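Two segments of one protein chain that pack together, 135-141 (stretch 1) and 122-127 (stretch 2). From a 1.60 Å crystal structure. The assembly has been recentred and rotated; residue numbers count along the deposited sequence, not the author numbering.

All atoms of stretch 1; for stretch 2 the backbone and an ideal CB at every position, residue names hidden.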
# COMPACT_ATOMS: atom_id res chain seq x y z
N GLU A 135 -10.40 11.33 6.83
CA GLU A 135 -8.95 11.43 6.91
C GLU A 135 -8.40 10.10 6.40
O GLU A 135 -8.81 9.03 6.86
CB GLU A 135 -8.46 11.68 8.34
CG GLU A 135 -8.79 13.08 8.90
CD GLU A 135 -7.95 14.21 8.31
OE1 GLU A 135 -7.15 13.98 7.39
OE2 GLU A 135 -8.09 15.36 8.79
N VAL A 136 -7.49 10.18 5.44
CA VAL A 136 -6.87 8.98 4.88
C VAL A 136 -5.44 8.92 5.38
O VAL A 136 -4.67 9.85 5.18
CB VAL A 136 -6.92 8.98 3.34
CG1 VAL A 136 -6.48 7.63 2.78
CG2 VAL A 136 -8.35 9.28 2.87
N ILE A 137 -5.11 7.82 6.06
CA ILE A 137 -3.78 7.64 6.65
C ILE A 137 -3.09 6.50 5.91
O ILE A 137 -3.70 5.46 5.67
CB ILE A 137 -3.88 7.29 8.14
CG1 ILE A 137 -4.57 8.43 8.90
CG2 ILE A 137 -2.51 7.01 8.75
CD1 ILE A 137 -4.97 8.04 10.28
N GLY A 138 -1.82 6.70 5.56
CA GLY A 138 -1.04 5.65 4.92
C GLY A 138 0.24 5.34 5.68
O GLY A 138 0.91 6.25 6.17
N PHE A 139 0.57 4.06 5.78
CA PHE A 139 1.85 3.67 6.36
C PHE A 139 2.29 2.39 5.65
O PHE A 139 1.73 1.31 5.86
CB PHE A 139 1.73 3.46 7.89
CG PHE A 139 3.04 3.58 8.64
CD1 PHE A 139 3.13 4.43 9.75
CD2 PHE A 139 4.17 2.88 8.24
CE1 PHE A 139 4.33 4.56 10.46
CE2 PHE A 139 5.39 3.00 8.94
CZ PHE A 139 5.46 3.84 10.06
N GLY A 140 3.25 2.55 4.75
CA GLY A 140 3.71 1.45 3.91
C GLY A 140 4.83 0.61 4.50
O GLY A 140 5.18 0.74 5.68
N GLY A 141 5.36 -0.28 3.68
CA GLY A 141 6.43 -1.17 4.11
C GLY A 141 5.94 -2.36 4.90
O GLY A 141 4.77 -2.43 5.30
N UNK A 122 1.04 10.40 -2.53
CA UNK A 122 1.67 9.29 -1.82
C UNK A 122 1.44 9.49 -0.32
O UNK A 122 1.71 10.58 0.21
CB UNK A 122 3.16 9.20 -2.14
N UNK A 123 0.94 8.45 0.34
CA UNK A 123 0.72 8.48 1.78
C UNK A 123 1.62 7.46 2.44
O UNK A 123 1.46 6.26 2.26
CB UNK A 123 -0.75 8.21 2.12
N UNK A 124 2.60 7.96 3.17
CA UNK A 124 3.48 7.09 3.93
C UNK A 124 3.94 7.82 5.18
O UNK A 124 4.64 8.84 5.09
CB UNK A 124 4.68 6.64 3.09
N UNK A 125 3.53 7.31 6.33
CA UNK A 125 3.73 7.99 7.62
C UNK A 125 3.07 9.37 7.60
O UNK A 125 3.59 10.35 8.14
CB UNK A 125 5.22 8.12 7.94
N UNK A 126 1.91 9.44 6.96
CA UNK A 126 1.23 10.70 6.75
C UNK A 126 -0.22 10.51 6.39
O UNK A 126 -0.75 9.38 6.38
CB UNK A 126 1.93 11.51 5.66
N UNK A 127 -0.87 11.63 6.08
CA UNK A 127 -2.31 11.66 6.01
C UNK A 127 -2.76 12.71 5.02
O UNK A 127 -2.01 13.63 4.69
CB UNK A 127 -2.92 11.92 7.39

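Position 122 lies beyond the reach of stretch 1: nothing of it comes within 5.5 Å of the ideal CB, so the visible atoms place no demand on the side chain. The deposited residue is Val122, which makes no contact here.

At position 123 the CA-to-CB bond points toward stretch 1, and the ideal CB stands 3.8 Å from CA of Gly138. Glycine leaves space beside this CB, and the methyl groups of Val136 lie further along the same side, an apolar surface. A branched aliphatic residue or methionine would suit it. The residue is Leu123, with chi1 m and chi2 t; its CD1 packs 3.6 Å from CG1 of Val136. The backbone here also explains the fit of Gly138, since an ideal CB on that glycine would fall 2.5 Å from O of Leu123, a clash.

At position 124 the CA-to-CB bond points away, yet the ideal CB is 4.6 Å from the amide N of Gly140, a donor that a side chain could reach by curling back. Asparagine, aspartate or histidine could offer an acceptor. The residue is His124, chi1 t, whose ND1 accepts a hydrogen bond from N of Gly140 at 2.8 Å. The donor lies near the ring plane. The same ring lies obliquely to that of Phe139, with planes at 78°.

Position 125 has phi/psi of 59/38, a left-handed conformation in which glycine, asparagine or aspartate would be the easiest choices. Its CB points sideways, 4.5 Å from CE1 of Phe139, so a side chain with a methylene could also cover the ring. The residue is Glu125: CG sits over one ring face, 3.9 Å from the centroid, in a CH-pi contact. Its backbone N makes a weak hydrogen bond to O of Gly138, 2.8 Å long but bent to 122°.

Position 126 pairs with Gly138 through the backbone. N of Gly138 donates to O of position 126 at 3.0 Å, and N of position 126 returns a weak bond of 3.4 Å to O of Gly138. An ideal CB would have room, so a small residue could fit as well as glycine; extended angles of -163/-175 suit the glycine found, Gly126.

At position 127 the CB shares a sheet face with Ile137, 4.2 Å from its CG1, and Glu135 OE1 is 4.7 Å away. Aliphatic, aromatic or basic side chains are plausible. The residue is Phe127, chi1 p, with OE1 of Glu135 at its ring edge, 3.7 Å from CD1.

Stretch 2 122-127: VLHEGF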
# COMPACT_ATOMS: atom_id res chain seq x y z
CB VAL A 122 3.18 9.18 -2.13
CG1 VAL A 122 3.87 8.23 -1.16
CG2 VAL A 122 3.39 8.72 -3.57
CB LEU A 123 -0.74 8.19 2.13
CG LEU A 123 -1.78 9.18 1.63
CD1 LEU A 123 -3.15 8.70 2.04
CD2 LEU A 123 -1.51 10.58 2.16
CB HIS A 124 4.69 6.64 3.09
CG HIS A 124 5.62 5.74 3.85
ND1 HIS A 124 5.21 4.54 4.40
CD2 HIS A 124 6.93 5.87 4.17
CE1 HIS A 124 6.23 3.97 5.02
NE2 HIS A 124 7.28 4.77 4.90
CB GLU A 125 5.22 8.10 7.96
CG GLU A 125 5.98 6.81 7.79
CD GLU A 125 7.43 6.96 8.14
OE1 GLU A 125 7.71 7.35 9.28
OE2 GLU A 125 8.28 6.72 7.27
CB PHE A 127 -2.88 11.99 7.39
CG PHE A 127 -2.54 13.38 7.85
CD1 PHE A 127 -3.45 14.42 7.68
CD2 PHE A 127 -1.31 13.65 8.44
CE1 PHE A 127 -3.13 15.71 8.11
CE2 PHE A 127 -0.98 14.94 8.86
CZ PHE A 127 -1.90 15.97 8.69
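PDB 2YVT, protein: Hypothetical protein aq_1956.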